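Local coordinates for protein ATP-dependent DNA helicase (Mycobacterium smegmatis, PDB 5V9X) that probably couples ATP hydrolysis to 3'-to-5' movement along single-stranded DNA, unwinding RNA:DNA duplexes, at residues Val828-Cys831 and Leu832-Tyr836; Arg645-Phe648 and Asp649-Cys652; Asn311-His314 and Ala315-Gly319; Gly718-Leu721 and Arg722-Gly726. One frame throughout, in Å; residues are numbered along the deposited sequence.

Contact 1 (Val828-Cys831 and Leu832-Tyr836); sequences VREC and LQDVY
L832 N and Q833 N make ordinary i to i+4 bonds to V828 O and R829 O, after which the helix widens: E830 O accepts both D834 N at 2.8 Å and V835 N at 3.0 Å, and Y836 N reaches C831 O at 2.7 Å. Two bonds of i to i+5 spacing in succession are the evidence for a pi-type turn ending helix 822-835, and the backbone departs from helical angles at Y836.

On the side of the helix, R829 turns back on itself through chi2 (-81°) and chi3 (-46°), which swings the guanidinium toward D834, five positions on. R829 NH1 lies 2.8 Å from D834 OD1 in a salt bridge whose hydrogen bond is weak (123°), so charge probably contributes more than direction; NH2 has its own partner in E826. Q833 crosses the arginine at about a right angle, its OE1 3.1 Å from R829 CD and in the guanidinium plane at the edge. V828 and L832 run side by side, V828 CG1 to L832 CD1 at 3.6 Å.

The extended E830 chain passes D834, E830 CG to D834 CB at 3.9 Å, and its carboxylate pairs with R779 and with K200, the latter on helix 200-213 of the DEAD/DEAH-box region. V828 and V835 rest on helix 774-786, L832 on helix 759-769, and Y836 fits between helices 707-725, 759-769 and 774-786.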
loop_
_atom_site.group_PDB
_atom_site.type_symbol
_atom_site.label_atom_id
_atom_site.label_comp_id
_atom_site.label_asym_id
_atom_site.label_seq_id
_atom_site.Cartn_x
_atom_site.Cartn_y
_atom_site.Cartn_z
ATOM N N VAL A 828 20.229 4.660 0.691
ATOM C CA VAL A 828 20.398 4.640 2.141
ATOM C C VAL A 828 19.248 5.376 2.820
ATOM O O VAL A 828 18.783 4.975 3.894
ATOM C CB VAL A 828 21.763 5.238 2.530
ATOM C CG1 VAL A 828 21.948 5.207 4.031
ATOM C CG2 VAL A 828 22.892 4.478 1.863
ATOM N N ARG A 829 18.768 6.457 2.202
ATOM C CA ARG A 829 17.655 7.209 2.773
ATOM C C ARG A 829 16.393 6.356 2.843
ATOM O O ARG A 829 15.682 6.370 3.856
ATOM C CB ARG A 829 17.418 8.477 1.947
ATOM C CG ARG A 829 16.747 9.630 2.680
ATOM C CD ARG A 829 15.242 9.456 2.757
ATOM N NE ARG A 829 14.659 9.055 1.481
ATOM C CZ ARG A 829 13.439 8.543 1.354
ATOM N NH1 ARG A 829 12.679 8.369 2.427
ATOM N NH2 ARG A 829 12.979 8.199 0.157
ATOM N N GLU A 830 16.099 5.598 1.783
ATOM C CA GLU A 830 14.886 4.784 1.781
ATOM C C GLU A 830 14.980 3.640 2.783
ATOM O O GLU A 830 14.021 3.374 3.517
ATOM C CB GLU A 830 14.609 4.237 0.380
ATOM C CG GLU A 830 13.364 3.356 0.324
ATOM C CD GLU A 830 13.060 2.820 -1.062
ATOM O OE1 GLU A 830 13.878 3.028 -1.982
ATOM O OE2 GLU A 830 11.997 2.185 -1.229
ATOM N N CYS A 831 16.123 2.952 2.828
ATOM C CA CYS A 831 16.271 1.818 3.736
ATOM C C CYS A 831 16.096 2.245 5.189
ATOM O O CYS A 831 15.329 1.631 5.941
ATOM C CB CYS A 831 17.637 1.157 3.536
ATOM S SG CYS A 831 17.862 0.334 1.943
ATOM N N LEU A 832 16.793 3.306 5.598
ATOM C CA LEU A 832 16.813 3.687 7.006
ATOM C C LEU A 832 15.516 4.365 7.438
ATOM O O LEU A 832 15.059 4.165 8.569
ATOM C CB LEU A 832 18.005 4.602 7.282
ATOM C CG LEU A 832 19.404 4.068 6.958
ATOM C CD1 LEU A 832 20.450 5.120 7.275
ATOM C CD2 LEU A 832 19.691 2.786 7.718
ATOM N N GLN A 833 14.910 5.168 6.563
ATOM C CA GLN A 833 13.727 5.946 6.920
ATOM C C GLN A 833 12.418 5.287 6.510
ATOM O O GLN A 833 11.453 5.309 7.280
ATOM C CB GLN A 833 13.797 7.339 6.292
ATOM C CG GLN A 833 14.979 8.178 6.736
ATOM C CD GLN A 833 14.939 9.570 6.142
ATOM O OE1 GLN A 833 13.952 9.962 5.516
ATOM N NE2 GLN A 833 16.013 10.327 6.332
ATOM N N ASP A 834 12.354 4.707 5.311
ATOM C CA ASP A 834 11.110 4.163 4.777
ATOM C C ASP A 834 10.921 2.682 5.074
ATOM O O ASP A 834 9.789 2.248 5.299
ATOM C CB ASP A 834 11.039 4.388 3.263
ATOM C CG ASP A 834 10.827 5.843 2.897
ATOM O OD1 ASP A 834 10.880 6.702 3.804
ATOM O OD2 ASP A 834 10.600 6.130 1.702
ATOM N N VAL A 835 11.997 1.896 5.076
ATOM C CA VAL A 835 11.904 0.458 5.311
ATOM C C VAL A 835 12.096 0.170 6.792
ATOM O O VAL A 835 11.236 -0.446 7.433
ATOM C CB VAL A 835 12.933 -0.311 4.464
ATOM C CG1 VAL A 835 12.744 -1.811 4.631
ATOM C CG2 VAL A 835 12.817 0.091 3.005
ATOM N N TYR A 836 13.226 0.605 7.344
ATOM C CA TYR A 836 13.495 0.420 8.759
ATOM C C TYR A 836 12.708 1.431 9.591
ATOM O O TYR A 836 12.154 2.410 9.081
ATOM C CB TYR A 836 14.989 0.566 9.059
ATOM C CG TYR A 836 15.894 -0.443 8.379
ATOM C CD1 TYR A 836 15.408 -1.666 7.934
ATOM C CD2 TYR A 836 17.244 -0.167 8.190
ATOM C CE1 TYR A 836 16.240 -2.583 7.317
ATOM C CE2 TYR A 836 18.082 -1.077 7.573
ATOM C CZ TYR A 836 17.577 -2.283 7.139
ATOM O OH TYR A 836 18.414 -3.188 6.524
#

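Contact 2 (Arg645-Phe648 and Asp649-Cys652); sequences RKAF and DKRC
D649 OD1 lies at the edge of two flat groups, in the guanidinium plane of R645 and in the plane of the F648 ring, while C652 SG approaches that ring obliquely. The first of these is the classical i to i+4 salt bridge along a helix, here in the opening turns of helix 645-653. R645 NE donates to D649 OD1 at 3.0 Å with an N-H angle of 147°, meeting the syn lone pair; guanidinium and carboxylate planes stand perpendicular. The bend at chi2 of R645 (59°) turns the chain forward along the helix and presents NE to D649, leaving NH2 to pair with D663. This places the arginine between its own helix and helix 661-676.

Backbone bonds of regular helical spacing hold the frame, for example K650 N to K646 O at 3.0 Å. K646 NZ, at 4.5 Å from D649 OD2, may add a weak attraction, beyond salt-bridge distance. The extended K650 chain lies back over the preceding turn, with CE 4.0 Å from K646 CB and NZ 3.8 Å from A647 CB.

On the buried side F648 meets H666 edge-to-face and packs on L665 and L640, so the helix is seated against both 661-676 and 627-640. R651 pairs with E639 of helix 627-640 and also bonds to Q444 of helix 433-448. The sulfur of C652 sits 4.2 Å from the F648 ring centroid, 38° off the normal, with CE2 its nearest ring atom at 3.5 Å.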
loop_
_atom_site.group_PDB
_atom_site.type_symbol
_atom_site.label_atom_id
_atom_site.label_comp_id
_atom_site.label_asym_id
_atom_site.label_seq_id
_atom_site.Cartn_x
_atom_site.Cartn_y
_atom_site.Cartn_z
ATOM N N ARG A 645 -10.910 -19.369 31.070
ATOM C CA ARG A 645 -11.676 -19.619 29.853
ATOM C C ARG A 645 -12.918 -18.737 29.756
ATOM O O ARG A 645 -13.404 -18.493 28.647
ATOM C CB ARG A 645 -12.064 -21.096 29.772
ATOM C CG ARG A 645 -12.620 -21.524 28.420
ATOM C CD ARG A 645 -11.625 -21.270 27.295
ATOM N NE ARG A 645 -12.195 -21.591 25.987
ATOM C CZ ARG A 645 -12.088 -22.775 25.393
ATOM N NH1 ARG A 645 -11.425 -23.759 25.986
ATOM N NH2 ARG A 645 -12.642 -22.976 24.206
ATOM N N LYS A 646 -13.423 -18.233 30.882
ATOM C CA LYS A 646 -14.593 -17.361 30.867
ATOM C C LYS A 646 -14.258 -16.020 30.227
ATOM O O LYS A 646 -14.766 -15.707 29.146
ATOM C CB LYS A 646 -15.135 -17.161 32.284
ATOM C CG LYS A 646 -15.410 -18.456 33.039
ATOM C CD LYS A 646 -16.195 -19.446 32.188
ATOM C CE LYS A 646 -15.366 -20.688 31.877
ATOM N NZ LYS A 646 -15.973 -21.520 30.802
ATOM N N ALA A 647 -13.404 -15.225 30.883
ATOM C CA ALA A 647 -12.984 -13.946 30.316
ATOM C C ALA A 647 -12.394 -14.117 28.924
ATOM O O ALA A 647 -12.527 -13.230 28.073
ATOM C CB ALA A 647 -11.970 -13.269 31.239
ATOM N N PHE A 648 -11.741 -15.254 28.677
ATOM C CA PHE A 648 -11.227 -15.554 27.346
ATOM C C PHE A 648 -12.358 -15.622 26.326
ATOM O O PHE A 648 -12.287 -15.002 25.258
ATOM C CB PHE A 648 -10.452 -16.872 27.385
ATOM C CG PHE A 648 -9.627 -17.132 26.160
ATOM C CD1 PHE A 648 -8.284 -16.792 26.130
ATOM C CD2 PHE A 648 -10.188 -17.729 25.042
ATOM C CE1 PHE A 648 -7.520 -17.033 25.007
ATOM C CE2 PHE A 648 -9.428 -17.972 23.916
ATOM C CZ PHE A 648 -8.093 -17.624 23.899
ATOM N N ASP A 649 -13.416 -16.375 26.643
ATOM C CA ASP A 649 -14.528 -16.518 25.708
ATOM C C ASP A 649 -15.237 -15.189 25.479
ATOM O O ASP A 649 -15.610 -14.867 24.345
ATOM C CB ASP A 649 -15.512 -17.572 26.219
ATOM C CG ASP A 649 -14.945 -18.978 26.158
ATOM O OD1 ASP A 649 -13.817 -19.144 25.647
ATOM O OD2 ASP A 649 -15.623 -19.916 26.629
ATOM N N LYS A 650 -15.437 -14.404 26.542
ATOM C CA LYS A 650 -16.030 -13.078 26.382
ATOM C C LYS A 650 -15.198 -12.224 25.433
ATOM O O LYS A 650 -15.736 -11.554 24.545
ATOM C CB LYS A 650 -16.152 -12.374 27.735
ATOM C CG LYS A 650 -16.667 -13.219 28.884
ATOM C CD LYS A 650 -16.413 -12.490 30.198
ATOM C CE LYS A 650 -16.395 -13.438 31.385
ATOM N NZ LYS A 650 -15.552 -12.900 32.490
ATOM N N ARG A 651 -13.877 -12.238 25.617
ATOM C CA ARG A 651 -12.995 -11.407 24.806
ATOM C C ARG A 651 -13.065 -11.791 23.333
ATOM O O ARG A 651 -13.083 -10.920 22.456
ATOM C CB ARG A 651 -11.562 -11.524 25.321
ATOM C CG ARG A 651 -10.565 -10.629 24.620
ATOM C CD ARG A 651 -10.628 -9.210 25.149
ATOM N NE ARG A 651 -9.293 -8.629 25.244
ATOM C CZ ARG A 651 -8.699 -7.959 24.264
ATOM N NH1 ARG A 651 -9.324 -7.769 23.113
ATOM N NH2 ARG A 651 -7.479 -7.472 24.440
ATOM N N CYS A 652 -13.107 -13.093 23.042
ATOM C CA CYS A 652 -13.124 -13.538 21.653
ATOM C C CYS A 652 -14.446 -13.221 20.966
ATOM O O CYS A 652 -14.468 -12.983 19.753
ATOM C CB CYS A 652 -12.839 -15.039 21.578
ATOM S SG CYS A 652 -11.162 -15.514 22.057
#

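Contact 3 (Asn311-His314 and Ala315-Gly319); sequences NEIH and AERSG
A315 N donates to N311 O at 2.9 Å, the shortest sound polar bond between 311-314 and 315-319. E316 N to E312 O follows at 3.3 Å and R317 N to I313 O at 3.1 Å, so successive i to i+4 bonds carry the helix toward its C-terminal end. H314 O also accepts from a side chain: S318 OG donates to it at 3.1 Å. With chi1 at -54° the hydroxyl lies beside the backbone N of S318, on the side that faces the preceding turn. The same hydroxyl oxygen, S318 OG, stands over one face of the H314 imidazole, offset toward the rim, with H314 NE2 the nearest ring atom at 3.7 Å.

Helix 300-318 follows strand 292-296 and precedes strand 352-355 in the seven-stranded parallel sheet of the second RecA-like domain, a beta-alpha-beta connection whose return loop is partly disordered. N311 ties the helix to that return strand, its OD1 accepting from A352 N, and H314 touches L351.

I313 and R317 lie side by side. The arginine runs extended from CG to NE, which lays its guanidinium alongside the isoleucine; I313 CG2 comes over one face, 3.7 Å from R317 NE. On helix 276-288, I313 also packs against V284, and the polar end of R317 continues to D285, with which its NH1 forms a salt bridge.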
loop_
_atom_site.group_PDB
_atom_site.type_symbol
_atom_site.label_atom_id
_atom_site.label_comp_id
_atom_site.label_asym_id
_atom_site.label_seq_id
_atom_site.Cartn_x
_atom_site.Cartn_y
_atom_site.Cartn_z
ATOM N N ASN A 311 -15.258 -22.405 -7.753
ATOM C CA ASN A 311 -16.074 -22.886 -8.861
ATOM C C ASN A 311 -16.181 -24.407 -8.849
ATOM O O ASN A 311 -17.269 -24.959 -9.047
ATOM C CB ASN A 311 -15.500 -22.390 -10.188
ATOM C CG ASN A 311 -15.685 -20.897 -10.383
ATOM O OD1 ASN A 311 -16.594 -20.294 -9.814
ATOM N ND2 ASN A 311 -14.822 -20.294 -11.193
ATOM N N GLU A 312 -15.063 -25.100 -8.606
ATOM C CA GLU A 312 -15.087 -26.561 -8.575
ATOM C C GLU A 312 -15.996 -27.076 -7.466
ATOM O O GLU A 312 -16.674 -28.098 -7.632
ATOM C CB GLU A 312 -13.669 -27.108 -8.405
ATOM C CG GLU A 312 -12.797 -26.971 -9.642
ATOM C CD GLU A 312 -11.316 -27.072 -9.330
ATOM O OE1 GLU A 312 -10.966 -27.412 -8.179
ATOM O OE2 GLU A 312 -10.499 -26.802 -10.236
ATOM N N ILE A 313 -16.023 -26.385 -6.326
ATOM C CA ILE A 313 -16.942 -26.753 -5.254
ATOM C C ILE A 313 -18.382 -26.501 -5.682
ATOM O O ILE A 313 -19.258 -27.358 -5.512
ATOM C CB ILE A 313 -16.599 -25.980 -3.969
ATOM C CG1 ILE A 313 -15.209 -26.364 -3.470
ATOM C CG2 ILE A 313 -17.650 -26.230 -2.896
ATOM C CD1 ILE A 313 -14.711 -25.470 -2.378
ATOM N N HIS A 314 -18.645 -25.320 -6.248
ATOM C CA HIS A 314 -20.005 -24.959 -6.632
ATOM C C HIS A 314 -20.568 -25.917 -7.674
ATOM O O HIS A 314 -21.765 -26.226 -7.662
ATOM C CB HIS A 314 -20.032 -23.523 -7.154
ATOM C CG HIS A 314 -21.368 -23.098 -7.679
ATOM N ND1 HIS A 314 -21.620 -22.932 -9.023
ATOM C CD2 HIS A 314 -22.525 -22.810 -7.040
ATOM C CE1 HIS A 314 -22.875 -22.558 -9.190
ATOM N NE2 HIS A 314 -23.448 -22.477 -8.002
ATOM N N ALA A 315 -19.720 -26.399 -8.584
ATOM C CA ALA A 315 -20.185 -27.325 -9.610
ATOM C C ALA A 315 -20.581 -28.665 -9.004
ATOM O O ALA A 315 -21.652 -29.203 -9.309
ATOM C CB ALA A 315 -19.103 -27.510 -10.675
ATOM N N GLU A 316 -19.725 -29.220 -8.138
ATOM C CA GLU A 316 -20.023 -30.501 -7.503
ATOM C C GLU A 316 -21.309 -30.441 -6.690
ATOM O O GLU A 316 -22.028 -31.442 -6.589
ATOM C CB GLU A 316 -18.848 -30.927 -6.618
ATOM C CG GLU A 316 -19.103 -32.156 -5.758
ATOM C CD GLU A 316 -19.283 -33.422 -6.573
ATOM O OE1 GLU A 316 -18.814 -33.458 -7.730
ATOM O OE2 GLU A 316 -19.898 -34.381 -6.058
ATOM N N ARG A 317 -21.625 -29.279 -6.118
ATOM C CA ARG A 317 -22.843 -29.136 -5.333
ATOM C C ARG A 317 -24.084 -28.940 -6.192
ATOM O O ARG A 317 -25.196 -29.179 -5.708
ATOM C CB ARG A 317 -22.711 -27.959 -4.365
ATOM C CG ARG A 317 -21.659 -28.136 -3.291
ATOM C CD ARG A 317 -21.655 -26.937 -2.361
ATOM N NE ARG A 317 -20.786 -27.121 -1.204
ATOM C CZ ARG A 317 -20.689 -26.249 -0.205
ATOM N NH1 ARG A 317 -21.408 -25.135 -0.227
ATOM N NH2 ARG A 317 -19.876 -26.488 0.815
ATOM N N SER A 318 -23.925 -28.516 -7.446
ATOM C CA SER A 318 -25.058 -28.153 -8.292
ATOM C C SER A 318 -25.191 -29.027 -9.533
ATOM O O SER A 318 -25.980 -28.691 -10.424
ATOM C CB SER A 318 -24.958 -26.682 -8.705
ATOM O OG SER A 318 -24.817 -25.842 -7.571
ATOM N N GLY A 319 -24.448 -30.124 -9.620
ATOM C CA GLY A 319 -24.620 -31.047 -10.743
ATOM C C GLY A 319 -24.391 -30.423 -12.100
ATOM O O GLY A 319 -25.044 -30.804 -13.079
#

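Contact 4 (Gly718-Leu721 and Arg722-Gly726); sequences GRRL and RERYG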
loop_
_atom_site.group_PDB
_atom_site.type_symbol
_atom_site.label_atom_id
_atom_site.label_comp_id
_atom_site.label_asym_id
_atom_site.label_seq_id
_atom_site.Cartn_x
_atom_site.Cartn_y
_atom_site.Cartn_z
ATOM N N GLY A 718 24.183 -9.586 13.144
ATOM C CA GLY A 718 25.117 -10.131 12.171
ATOM C C GLY A 718 26.524 -9.605 12.363
ATOM O O GLY A 718 27.492 -10.369 12.352
ATOM N N ARG A 719 26.654 -8.287 12.546
ATOM C CA ARG A 719 27.964 -7.687 12.789
ATOM C C ARG A 719 28.649 -8.334 13.983
ATOM O O ARG A 719 29.822 -8.717 13.912
ATOM C CB ARG A 719 27.817 -6.181 13.011
ATOM C CG ARG A 719 29.135 -5.456 13.233
ATOM C CD ARG A 719 28.912 -4.044 13.744
ATOM N NE ARG A 719 30.110 -3.221 13.609
ATOM C CZ ARG A 719 30.272 -2.288 12.675
ATOM N NH1 ARG A 719 29.307 -2.053 11.797
ATOM N NH2 ARG A 719 31.395 -1.586 12.624
ATOM N N ARG A 720 27.923 -8.473 15.094
ATOM C CA ARG A 720 28.491 -9.099 16.282
ATOM C C ARG A 720 28.809 -10.567 16.045
ATOM O O ARG A 720 29.844 -11.066 16.503
ATOM C CB ARG A 720 27.525 -8.964 17.453
ATOM C CG ARG A 720 27.945 -7.973 18.500
ATOM C CD ARG A 720 27.139 -8.217 19.745
ATOM N NE ARG A 720 26.967 -7.007 20.531
ATOM C CZ ARG A 720 25.947 -6.810 21.356
ATOM N NH1 ARG A 720 25.853 -5.682 22.045
ATOM N NH2 ARG A 720 25.013 -7.743 21.480
ATOM N N LEU A 721 27.922 -11.277 15.344
ATOM C CA LEU A 721 28.091 -12.713 15.153
ATOM C C LEU A 721 29.410 -13.025 14.454
ATOM O O LEU A 721 30.152 -13.920 14.873
ATOM C CB LEU A 721 26.907 -13.268 14.362
ATOM C CG LEU A 721 26.295 -14.588 14.830
ATOM C CD1 LEU A 721 26.143 -14.611 16.342
ATOM C CD2 LEU A 721 24.948 -14.788 14.160
ATOM N N ARG A 722 29.726 -12.286 13.391
ATOM C CA ARG A 722 30.986 -12.500 12.693
ATOM C C ARG A 722 32.162 -11.796 13.359
ATOM O O ARG A 722 33.311 -12.090 13.013
ATOM C CB ARG A 722 30.862 -12.049 11.236
ATOM C CG ARG A 722 30.485 -10.595 11.066
ATOM C CD ARG A 722 30.311 -10.247 9.601
ATOM N NE ARG A 722 30.211 -8.805 9.405
ATOM C CZ ARG A 722 29.065 -8.136 9.343
ATOM N NH1 ARG A 722 27.910 -8.777 9.457
ATOM N NH2 ARG A 722 29.076 -6.822 9.164
ATOM N N GLU A 723 31.912 -10.885 14.299
ATOM C CA GLU A 723 32.989 -10.246 15.052
ATOM C C GLU A 723 33.266 -10.981 16.360
ATOM O O GLU A 723 34.399 -11.400 16.618
ATOM C CB GLU A 723 32.652 -8.777 15.334
ATOM C CG GLU A 723 32.856 -7.838 14.157
ATOM C CD GLU A 723 32.676 -6.381 14.542
ATOM O OE1 GLU A 723 32.378 -6.110 15.726
ATOM O OE2 GLU A 723 32.835 -5.508 13.663
ATOM N N ARG A 724 32.237 -11.143 17.195
ATOM C CA ARG A 724 32.424 -11.763 18.501
ATOM C C ARG A 724 32.520 -13.282 18.416
ATOM O O ARG A 724 33.216 -13.899 19.229
ATOM C CB ARG A 724 31.283 -11.364 19.440
ATOM C CG ARG A 724 31.213 -9.872 19.761
ATOM C CD ARG A 724 32.398 -9.433 20.604
ATOM N NE ARG A 724 32.258 -8.073 21.122
ATOM C CZ ARG A 724 32.807 -6.998 20.564
ATOM N NH1 ARG A 724 33.536 -7.118 19.463
ATOM N NH2 ARG A 724 32.629 -5.802 21.108
ATOM N N TYR A 725 31.836 -13.905 17.452
ATOM C CA TYR A 725 31.863 -15.353 17.311
ATOM C C TYR A 725 32.523 -15.837 16.028
ATOM O O TYR A 725 32.887 -17.014 15.951
ATOM C CB TYR A 725 30.439 -15.926 17.374
ATOM C CG TYR A 725 29.760 -15.753 18.714
ATOM C CD1 TYR A 725 29.057 -14.593 19.014
ATOM C CD2 TYR A 725 29.814 -16.753 19.676
ATOM C CE1 TYR A 725 28.432 -14.433 20.237
ATOM C CE2 TYR A 725 29.191 -16.602 20.902
ATOM C CZ TYR A 725 28.501 -15.439 21.176
ATOM O OH TYR A 725 27.879 -15.284 22.393
ATOM N N GLY A 726 32.682 -14.974 15.031
ATOM C CA GLY A 726 33.290 -15.383 13.776
ATOM C C GLY A 726 32.386 -16.218 12.895
ATOM O O GLY A 726 32.867 -17.131 12.211
#
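R722 folds back over G718 and R719, and this is the close-packed part of the contact. Its CG stands between the backbone N and the carbonyl carbon (chi1 59°), a turn that sends the extended chain back along the helix; one face of the guanidinium then covers R719 CA, 3.6 Å from R722 CZ. The backbone below is regular, R722 N bonding to G718 O at 3.1 Å with an N-H angle of 170°. R722 NH2 and R719 NH1 both pair with E769 of helix 759-769, which gathers the two guanidinium groups around one carboxylate. Buried L721 packs on L754.

The other side is looser. E723, R724 and Y725 are exposed, and the Y725 ring touches L721 from this open side, Y725 CD1 to L721 CD1 at 4.0 Å. The salt bridge between R719 NE and E723 OE2 spans 3.6 Å: E723 OE2 stands off the plane of the R719 guanidinium, a pairing of charges without a directed hydrogen bond. R720 CG and R724 CG are 4.0 Å apart, while the R720 guanidinium goes to V756 O and makes a cation-pi contact with F757.

E723 N and Y725 N hold their acceptors only weakly, as the last turn widens to pi type. At G726 phi becomes positive (75°): a glycine of positive phi just after the helix, a common C-terminal helix ending, here of helix 707-725 in the DEAD/H-associated region.

From the N terminus the order is contact 3, contact 2, contact 4, contact 1. Each lies along one helix or at its end, its segments following without a gap, so none closes a long loop and none nests in or crosses another. Contact 3 ties helix 300-318 to the second RecA-like sheet. That sheet takes its edge strand, 657-659, from just beyond helix 645-653 of contact 2. Contacts 4 and 1 share the DEAD/H-associated range, with nearest atoms about 11 Å apart, and both reach helix 759-769: 707-725 through R719 and R722, 822-835 through L832, and Y836 just after it. Contacts 1 and 3 lie on opposite sides of the chain's centre.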